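Local coordinates for coat protein (Sulfolobus turreted icosahedral virus, PDB 2BBD) that probably builds, as major capsid protein, the icosahedral shell of an archaeal virus, with a fold that points to common ancestry with eukaryotic and bacterial viruses, at residues 120-125 with 155-160; 64-67 with 73-76; 6-11 with 23-28. All blocks are in the same frame, centred on the assembly; numbering follows the deposited sequence.

Interaction 1 of 3, residues 120-125 with 155-160; sequences LARFPA and TYERVT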
loop_
_atom_site.group_PDB
_atom_site.type_symbol
_atom_site.label_atom_id
_atom_site.label_comp_id
_atom_site.label_asym_id
_atom_site.label_seq_id
_atom_site.Cartn_x
_atom_site.Cartn_y
_atom_site.Cartn_z
ATOM N N LEU A 120 0.842 -4.547 10.284
ATOM C CA LEU A 120 1.343 -5.915 10.336
ATOM C C LEU A 120 0.429 -6.819 11.146
ATOM O O LEU A 120 0.869 -7.860 11.621
ATOM C CB LEU A 120 2.741 -5.965 10.959
ATOM C CG LEU A 120 3.942 -5.483 10.142
ATOM C CD1 LEU A 120 3.875 -3.983 9.958
ATOM C CD2 LEU A 120 5.222 -5.874 10.859
ATOM N N ALA A 121 -0.831 -6.425 11.305
ATOM C CA ALA A 121 -1.775 -7.218 12.089
ATOM C C ALA A 121 -1.124 -7.374 13.466
ATOM O O ALA A 121 -0.967 -6.390 14.195
ATOM C CB ALA A 121 -1.992 -8.577 11.424
ATOM N N ARG A 122 -0.759 -8.594 13.836
ATOM C CA ARG A 122 -0.065 -8.791 15.107
ATOM C C ARG A 122 1.037 -9.799 14.835
ATOM O O ARG A 122 0.944 -10.966 15.191
ATOM C CB ARG A 122 -1.007 -9.288 16.204
ATOM C CG ARG A 122 -0.497 -8.918 17.589
ATOM C CD ARG A 122 -1.397 -9.420 18.699
ATOM N NE ARG A 122 -1.445 -10.876 18.735
ATOM C CZ ARG A 122 -2.046 -11.571 19.696
ATOM N NH1 ARG A 122 -2.650 -10.938 20.701
ATOM N NH2 ARG A 122 -2.040 -12.897 19.656
ATOM N N PHE A 123 2.079 -9.312 14.169
ATOM C CA PHE A 123 3.234 -10.100 13.761
ATOM C C PHE A 123 4.079 -10.599 14.934
ATOM O O PHE A 123 4.497 -9.817 15.788
ATOM C CB PHE A 123 4.090 -9.245 12.828
ATOM C CG PHE A 123 5.112 -10.014 12.063
ATOM C CD1 PHE A 123 4.733 -10.854 11.026
ATOM C CD2 PHE A 123 6.464 -9.895 12.377
ATOM C CE1 PHE A 123 5.691 -11.574 10.302
ATOM C CE2 PHE A 123 7.431 -10.606 11.662
ATOM C CZ PHE A 123 7.044 -11.448 10.621
ATOM N N PRO A 124 4.339 -11.916 14.987
ATOM C CA PRO A 124 5.137 -12.526 16.060
ATOM C C PRO A 124 6.632 -12.284 15.812
ATOM O O PRO A 124 7.407 -13.218 15.564
ATOM C CB PRO A 124 4.747 -13.996 15.967
ATOM C CG PRO A 124 4.600 -14.194 14.477
ATOM C CD PRO A 124 3.870 -12.933 14.023
ATOM N N ALA A 125 7.021 -11.016 15.887
ATOM C CA ALA A 125 8.392 -10.600 15.620
ATOM C C ALA A 125 9.456 -11.289 16.466
ATOM O O ALA A 125 10.557 -11.537 15.991
ATOM C CB ALA A 125 8.503 -9.090 15.768
ATOM N N THR A 155 4.967 0.186 16.557
ATOM C CA THR A 155 3.925 -0.077 17.531
ATOM C C THR A 155 4.060 -1.557 17.896
ATOM O O THR A 155 3.938 -2.429 17.040
ATOM C CB THR A 155 2.521 0.187 16.963
ATOM O OG1 THR A 155 2.358 1.587 16.696
ATOM C CG2 THR A 155 1.468 -0.252 17.968
ATOM N N TYR A 156 4.345 -1.826 19.166
ATOM C CA TYR A 156 4.509 -3.193 19.644
ATOM C C TYR A 156 3.321 -3.639 20.461
ATOM O O TYR A 156 2.446 -2.853 20.798
ATOM C CB TYR A 156 5.735 -3.317 20.555
ATOM C CG TYR A 156 7.066 -3.191 19.870
ATOM C CD1 TYR A 156 7.816 -2.024 19.973
ATOM C CD2 TYR A 156 7.598 -4.255 19.153
ATOM C CE1 TYR A 156 9.071 -1.924 19.382
ATOM C CE2 TYR A 156 8.846 -4.166 18.555
ATOM C CZ TYR A 156 9.578 -3.000 18.672
ATOM O OH TYR A 156 10.801 -2.906 18.055
ATOM N N GLU A 157 3.308 -4.924 20.770
ATOM C CA GLU A 157 2.293 -5.495 21.635
ATOM C C GLU A 157 3.036 -6.568 22.413
ATOM O O GLU A 157 3.692 -7.441 21.830
ATOM C CB GLU A 157 1.130 -6.126 20.867
ATOM C CG GLU A 157 -0.050 -6.439 21.784
ATOM C CD GLU A 157 -1.209 -7.115 21.074
ATOM O OE1 GLU A 157 -1.570 -6.688 19.959
ATOM O OE2 GLU A 157 -1.771 -8.070 21.645
ATOM N N ARG A 158 2.965 -6.474 23.730
ATOM C CA ARG A 158 3.624 -7.443 24.572
ATOM C C ARG A 158 2.691 -8.639 24.714
ATOM O O ARG A 158 1.743 -8.624 25.500
ATOM C CB ARG A 158 3.942 -6.825 25.935
ATOM C CG ARG A 158 4.521 -7.812 26.915
ATOM C CD ARG A 158 5.185 -7.116 28.086
ATOM N NE ARG A 158 5.428 -8.051 29.181
ATOM C CZ ARG A 158 4.480 -8.494 30.003
ATOM N NH1 ARG A 158 3.226 -8.081 29.850
ATOM N NH2 ARG A 158 4.782 -9.350 30.974
ATOM N N VAL A 159 2.963 -9.667 23.924
ATOM C CA VAL A 159 2.166 -10.880 23.934
ATOM C C VAL A 159 2.906 -11.936 24.743
ATOM O O VAL A 159 4.012 -12.355 24.389
ATOM C CB VAL A 159 1.922 -11.380 22.497
ATOM C CG1 VAL A 159 1.040 -12.604 22.510
ATOM C CG2 VAL A 159 1.263 -10.271 21.683
ATOM N N THR A 160 2.292 -12.349 25.842
ATOM C CA THR A 160 2.891 -13.337 26.729
ATOM C C THR A 160 2.601 -14.764 26.288
ATOM O O THR A 160 1.669 -15.016 25.525
ATOM C CB THR A 160 2.377 -13.150 28.163
ATOM O OG1 THR A 160 0.956 -13.346 28.184
ATOM C CG2 THR A 160 2.688 -11.735 28.649
#

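Interaction 2 of 3, residues 64-67 with 73-76; sequences FNLS and TLYS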
loop_
_atom_site.group_PDB
_atom_site.type_symbol
_atom_site.label_atom_id
_atom_site.label_comp_id
_atom_site.label_asym_id
_atom_site.label_seq_id
_atom_site.Cartn_x
_atom_site.Cartn_y
_atom_site.Cartn_z
ATOM N N PHE A 64 8.733 0.532 -1.211
ATOM C CA PHE A 64 8.904 0.074 0.164
ATOM C C PHE A 64 8.865 -1.439 0.118
ATOM O O PHE A 64 7.978 -2.025 -0.513
ATOM C CB PHE A 64 7.758 0.503 1.080
ATOM C CG PHE A 64 7.823 1.925 1.522
ATOM C CD1 PHE A 64 8.852 2.369 2.335
ATOM C CD2 PHE A 64 6.818 2.819 1.165
ATOM C CE1 PHE A 64 8.876 3.687 2.796
ATOM C CE2 PHE A 64 6.834 4.129 1.617
ATOM C CZ PHE A 64 7.865 4.564 2.436
ATOM N N ASN A 65 9.817 -2.075 0.783
ATOM C CA ASN A 65 9.819 -3.525 0.845
ATOM C C ASN A 65 10.007 -3.975 2.289
ATOM O O ASN A 65 11.030 -3.689 2.913
ATOM C CB ASN A 65 10.914 -4.105 -0.047
ATOM C CG ASN A 65 10.836 -5.606 -0.144
ATOM O OD1 ASN A 65 11.218 -6.331 0.788
ATOM N ND2 ASN A 65 10.321 -6.094 -1.264
ATOM N N LEU A 66 9.006 -4.664 2.825
ATOM C CA LEU A 66 9.072 -5.157 4.201
ATOM C C LEU A 66 9.126 -6.677 4.150
ATOM O O LEU A 66 8.227 -7.330 3.606
ATOM C CB LEU A 66 7.855 -4.703 5.009
ATOM C CG LEU A 66 7.861 -5.145 6.478
ATOM C CD1 LEU A 66 9.029 -4.478 7.209
ATOM C CD2 LEU A 66 6.551 -4.782 7.136
ATOM N N SER A 67 10.198 -7.231 4.700
ATOM C CA SER A 67 10.385 -8.668 4.694
ATOM C C SER A 67 11.147 -9.159 5.926
ATOM O O SER A 67 11.762 -8.376 6.646
ATOM C CB SER A 67 11.153 -9.065 3.433
ATOM O OG SER A 67 12.486 -8.601 3.513
ATOM N N THR A 73 8.003 -11.880 2.214
ATOM C CA THR A 73 7.527 -10.522 1.984
ATOM C C THR A 73 6.158 -10.183 2.557
ATOM O O THR A 73 5.164 -10.841 2.259
ATOM C CB THR A 73 7.502 -10.241 0.489
ATOM O OG1 THR A 73 8.794 -10.542 -0.052
ATOM C CG2 THR A 73 7.140 -8.773 0.209
ATOM N N LEU A 74 6.120 -9.141 3.380
ATOM C CA LEU A 74 4.879 -8.670 3.986
ATOM C C LEU A 74 4.318 -7.522 3.138
ATOM O O LEU A 74 3.112 -7.399 2.955
ATOM C CB LEU A 74 5.144 -8.172 5.410
ATOM C CG LEU A 74 5.697 -9.191 6.412
ATOM C CD1 LEU A 74 5.909 -8.534 7.767
ATOM C CD2 LEU A 74 4.728 -10.345 6.529
ATOM N N TYR A 75 5.215 -6.687 2.627
ATOM C CA TYR A 75 4.846 -5.551 1.792
ATOM C C TYR A 75 5.834 -5.362 0.656
ATOM O O TYR A 75 7.045 -5.515 0.831
ATOM C CB TYR A 75 4.830 -4.253 2.604
ATOM C CG TYR A 75 3.588 -4.013 3.424
ATOM C CD1 TYR A 75 2.656 -3.037 3.043
ATOM C CD2 TYR A 75 3.352 -4.735 4.592
ATOM C CE1 TYR A 75 1.520 -2.789 3.814
ATOM C CE2 TYR A 75 2.220 -4.498 5.367
ATOM C CZ TYR A 75 1.311 -3.524 4.974
ATOM O OH TYR A 75 0.206 -3.285 5.752
ATOM N N SER A 76 5.292 -5.023 -0.508
ATOM C CA SER A 76 6.066 -4.732 -1.701
ATOM C C SER A 76 5.166 -3.737 -2.438
ATOM O O SER A 76 4.284 -4.119 -3.206
ATOM C CB SER A 76 6.282 -5.990 -2.539
ATOM O OG SER A 76 7.136 -5.697 -3.629
#

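Interaction 3 of 3, residues 6-11 with 23-28; sequences ETLQQT and KIPRNN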
loop_
_atom_site.group_PDB
_atom_site.type_symbol
_atom_site.label_atom_id
_atom_site.label_comp_id
_atom_site.label_asym_id
_atom_site.label_seq_id
_atom_site.Cartn_x
_atom_site.Cartn_y
_atom_site.Cartn_z
ATOM N N GLU A 6 7.077 3.209 20.076
ATOM C CA GLU A 6 8.344 3.883 20.285
ATOM C C GLU A 6 9.034 4.195 18.951
ATOM O O GLU A 6 8.895 3.469 17.953
ATOM C CB GLU A 6 9.262 3.090 21.249
ATOM C CG GLU A 6 9.640 1.672 20.862
ATOM C CD GLU A 6 10.367 0.915 22.002
ATOM O OE1 GLU A 6 11.022 -0.105 21.718
ATOM O OE2 GLU A 6 10.281 1.325 23.179
ATOM N N THR A 7 9.754 5.306 18.940
ATOM C CA THR A 7 10.455 5.757 17.752
ATOM C C THR A 7 11.926 5.381 17.818
ATOM O O THR A 7 12.599 5.685 18.792
ATOM C CB THR A 7 10.335 7.277 17.632
ATOM O OG1 THR A 7 8.950 7.633 17.630
ATOM C CG2 THR A 7 11.004 7.775 16.366
ATOM N N LEU A 8 12.421 4.716 16.783
ATOM C CA LEU A 8 13.824 4.318 16.744
ATOM C C LEU A 8 14.752 5.541 16.796
ATOM O O LEU A 8 14.469 6.590 16.212
ATOM C CB LEU A 8 14.089 3.489 15.484
ATOM C CG LEU A 8 13.783 1.991 15.598
ATOM C CD1 LEU A 8 12.513 1.766 16.384
ATOM C CD2 LEU A 8 13.690 1.375 14.221
ATOM N N GLN A 9 15.858 5.396 17.513
ATOM C CA GLN A 9 16.833 6.465 17.664
ATOM C C GLN A 9 17.544 6.741 16.346
ATOM O O GLN A 9 17.820 7.882 16.004
ATOM C CB GLN A 9 17.872 6.069 18.719
ATOM C CG GLN A 9 18.565 7.240 19.376
ATOM C CD GLN A 9 17.679 7.941 20.392
ATOM O OE1 GLN A 9 16.620 8.476 20.046
ATOM N NE2 GLN A 9 18.108 7.945 21.655
ATOM N N GLN A 10 17.847 5.678 15.616
ATOM C CA GLN A 10 18.543 5.786 14.341
ATOM C C GLN A 10 17.629 6.277 13.209
ATOM O O GLN A 10 16.533 5.744 13.004
ATOM C CB GLN A 10 19.141 4.427 13.976
ATOM C CG GLN A 10 19.882 4.398 12.648
ATOM C CD GLN A 10 20.693 3.124 12.448
ATOM O OE1 GLN A 10 21.336 2.944 11.412
ATOM N NE2 GLN A 10 20.668 2.234 13.442
ATOM N N THR A 11 18.087 7.295 12.486
ATOM C CA THR A 11 17.323 7.843 11.375
ATOM C C THR A 11 18.103 7.594 10.092
ATOM O O THR A 11 19.280 7.251 10.138
ATOM C CB THR A 11 17.079 9.354 11.541
ATOM O OG1 THR A 11 18.331 10.045 11.514
ATOM C CG2 THR A 11 16.369 9.634 12.855
ATOM N N LYS A 23 16.854 -2.259 9.703
ATOM C CA LYS A 23 16.583 -3.442 10.508
ATOM C C LYS A 23 15.534 -3.084 11.545
ATOM O O LYS A 23 15.656 -2.078 12.240
ATOM C CB LYS A 23 17.858 -3.918 11.206
ATOM C CG LYS A 23 17.688 -5.253 11.924
ATOM C CD LYS A 23 17.259 -6.357 10.955
ATOM C CE LYS A 23 17.575 -7.720 11.533
ATOM N NZ LYS A 23 19.015 -7.814 11.948
ATOM N N ILE A 24 14.494 -3.900 11.638
ATOM C CA ILE A 24 13.434 -3.652 12.600
ATOM C C ILE A 24 13.695 -4.465 13.863
ATOM O O ILE A 24 13.873 -5.678 13.801
ATOM C CB ILE A 24 12.071 -4.028 12.003
ATOM C CG1 ILE A 24 11.828 -3.206 10.730
ATOM C CG2 ILE A 24 10.965 -3.801 13.025
ATOM C CD1 ILE A 24 11.848 -1.701 10.953
ATOM N N PRO A 25 13.741 -3.803 15.027
ATOM C CA PRO A 25 13.987 -4.482 16.308
ATOM C C PRO A 25 12.829 -5.410 16.694
ATOM O O PRO A 25 11.661 -5.047 16.547
ATOM C CB PRO A 25 14.137 -3.323 17.299
ATOM C CG PRO A 25 14.515 -2.149 16.426
ATOM C CD PRO A 25 13.656 -2.347 15.214
ATOM N N ARG A 26 13.165 -6.594 17.200
ATOM C CA ARG A 26 12.176 -7.594 17.602
ATOM C C ARG A 26 11.965 -7.620 19.112
ATOM O O ARG A 26 12.100 -8.664 19.749
ATOM C CB ARG A 26 12.629 -8.971 17.113
ATOM C CG ARG A 26 12.859 -9.003 15.613
ATOM C CD ARG A 26 13.313 -10.359 15.104
ATOM N NE ARG A 26 14.675 -10.677 15.515
ATOM C CZ ARG A 26 14.992 -11.304 16.643
ATOM N NH1 ARG A 26 14.036 -11.688 17.481
ATOM N NH2 ARG A 26 16.263 -11.556 16.928
ATOM N N ASN A 27 11.616 -6.466 19.673
ATOM C CA ASN A 27 11.397 -6.328 21.104
ATOM C C ASN A 27 10.169 -7.062 21.595
ATOM O O ASN A 27 10.122 -7.507 22.737
ATOM C CB ASN A 27 11.260 -4.857 21.472
ATOM C CG ASN A 27 12.501 -4.056 21.145
ATOM O OD1 ASN A 27 12.513 -2.837 21.288
ATOM N ND2 ASN A 27 13.555 -4.739 20.705
ATOM N N ASN A 28 9.168 -7.161 20.734
ATOM C CA ASN A 28 7.913 -7.826 21.059
ATOM C C ASN A 28 7.174 -8.031 19.756
ATOM O O ASN A 28 7.738 -7.830 18.668
ATOM C CB ASN A 28 7.061 -6.942 21.971
ATOM C CG ASN A 28 7.283 -7.226 23.442
ATOM O OD1 ASN A 28 7.180 -8.372 23.885
ATOM N ND2 ASN A 28 7.577 -6.181 24.212
#

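Interaction 1 of 3, residues 120-125 with 155-160
Glu-157 OE2 is held by two donors: Arg-122 NH1 reaches it across the contact in a salt bridge of 3.1 Å, and Gly-1 N, at the start of the chain, gives it a second hydrogen bond. The contact lies at one end of a five-stranded antiparallel sheet of the N-terminal jelly roll, the fold of double-jelly-roll capsid proteins. There strand 108-123 turns a corner at Ala-121 and Arg-122, while strand 145-158 runs out toward a helix. Strand 29-43 lies between the two in the sheet, and the nearest CA atoms, of Arg-122 and Glu-157, are still 7.7 Å apart, so long side chains must span the gap. Glu-157 does so fully stretched, with CG anti to its own N (chi1 -168°). The aliphatic part of Arg-122 lies against the carboxylate before the chain bends at chi3 (64°) and brings NH1 round to OE2. The N-H...O angle is 147°, and the hydrogen bond meets the syn side of OE2 although the donor stands out of the carboxylate plane; the two flat groups are steeply inclined to each other. The other oxygen, OE1, pairs with Arg-31, and Arg-122 in turn has Glu-163 and Glu-167 as further acid partners. Such a network suits a buried glutamate, since the positive groups would be expected to favour its ionised form. A beta-branched valine suits the neighbouring place, offering a compact apolar surface to a flat cation and to Phe-29 of the intervening strand. Its methyl Val-159 CG2 sits over one face of the Arg-122 guanidinium, offset toward the rim, 4.0 Å from NE.

Interaction 2 of 3, residues 64-67 with 73-76
Leu-66 O takes two backbone hydrogen bonds from consecutive residues of the facing strand, one from Leu-74 N at 2.8 Å and a longer one from Tyr-75 N at 3.2 Å. The second lies in the carbonyl plane on a lone pair; the first is tilted out of it. In return Leu-66 N donates to Tyr-75 O over 2.9 Å, so that Leu-66 and Tyr-75 form a hydrogen-bonded antiparallel pair. With Leu-74 also facing Leu-66, the register slips by one residue before Ser-67 pairs with Thr-73.

The close packing is on the side of Leu-66, which is buried along with both partners. Its CB rests against Tyr-75 CB at 3.9 Å, while CD2 meets Leu-74 CD1, also at 3.9 Å, the two leucines crossing at a slant. The same Leu-66 CD2 approaches the tyrosine ring obliquely. Branched leucines suit this interior, where Leu-120 of strand 108-123 packs on both of them. With chi1 at -81°, the tyrosine ring is carried away from the 64-67 strand, and its hydroxyl bonds to Asp-119 O.

On the other face, Asn-65, Ser-67, Thr-73 and Ser-76 are partly exposed and meet more loosely. Asn-65 ND2 stands 4.0 Å from Ser-76 OG, and Ser-67 CB comes no nearer than 4.2 Å to Thr-73 CA. Small or polar side chains fit a surface with access to solvent. The backbones do most of the joining, with a CA-H...O contact from Asn-65 CA to Tyr-75 O among their links. Two residues set against one make this a classic beta bulge, placed at Leu-74, where strand 72-78 turns a corner in the hairpin it forms with strand 61-68, within a jelly-roll sheet.

Interaction 3 of 3, residues 6-11 with 23-28
Leu-8 reaches toward the ring of Pro-25, its CD2 coming to 3.9 Å from Pro-25 CD. Leucine places its CG anti to its own carbonyl carbon (chi1 -85°), which sends the forked end across the gap between the backbones. Pro-25, with a rigid ring and no backbone N-H to satisfy, suits a place in a loop and offers this methyl a firm apolar partner.

Glu-6 takes the less common rotamer, with CG wedged between its N and carbonyl carbon (chi1 59°), and then runs out extended. That course brings its carboxylate to the Asn-27 side chain, the two flat groups standing nearly at right angles. Glutamate, long and charged, and asparagine, short and polar, both suit a contact at the surface, where water can reach them.

Only a small area is buried between the two segments, and both also touch strand 145-158. Its Ile-154 meets Leu-8 and Pro-25 alike, and Tyr-156 touches Glu-6 while its OH bonds to Pro-25 O. Strand 2-13 is outermost in the five-stranded sheet, next to 145-158, and 19-24 is outermost in the eight-stranded one, next to 131-137.

Along the chain interaction 3 closes first, then interaction 2, then interaction 1. Interactions 1 and 3 have centres about 13 Å apart and share the five-stranded sheet, in which strands 2-13 and 145-158 are neighbours. Interaction 2 belongs to the eight-stranded sheet, its centre about 17 Å from each of the others. Strand 19-24 of interaction 3 edges that same sheet. Leu-120 and Phe-123, beside the corner of interaction 1, pack on the leucines of interaction 2 and so join the two sheets through their apolar interior. All three lie in one jelly roll: interaction 3 at outer strands, interaction 1 at a sheet end, interaction 2 within a hairpin.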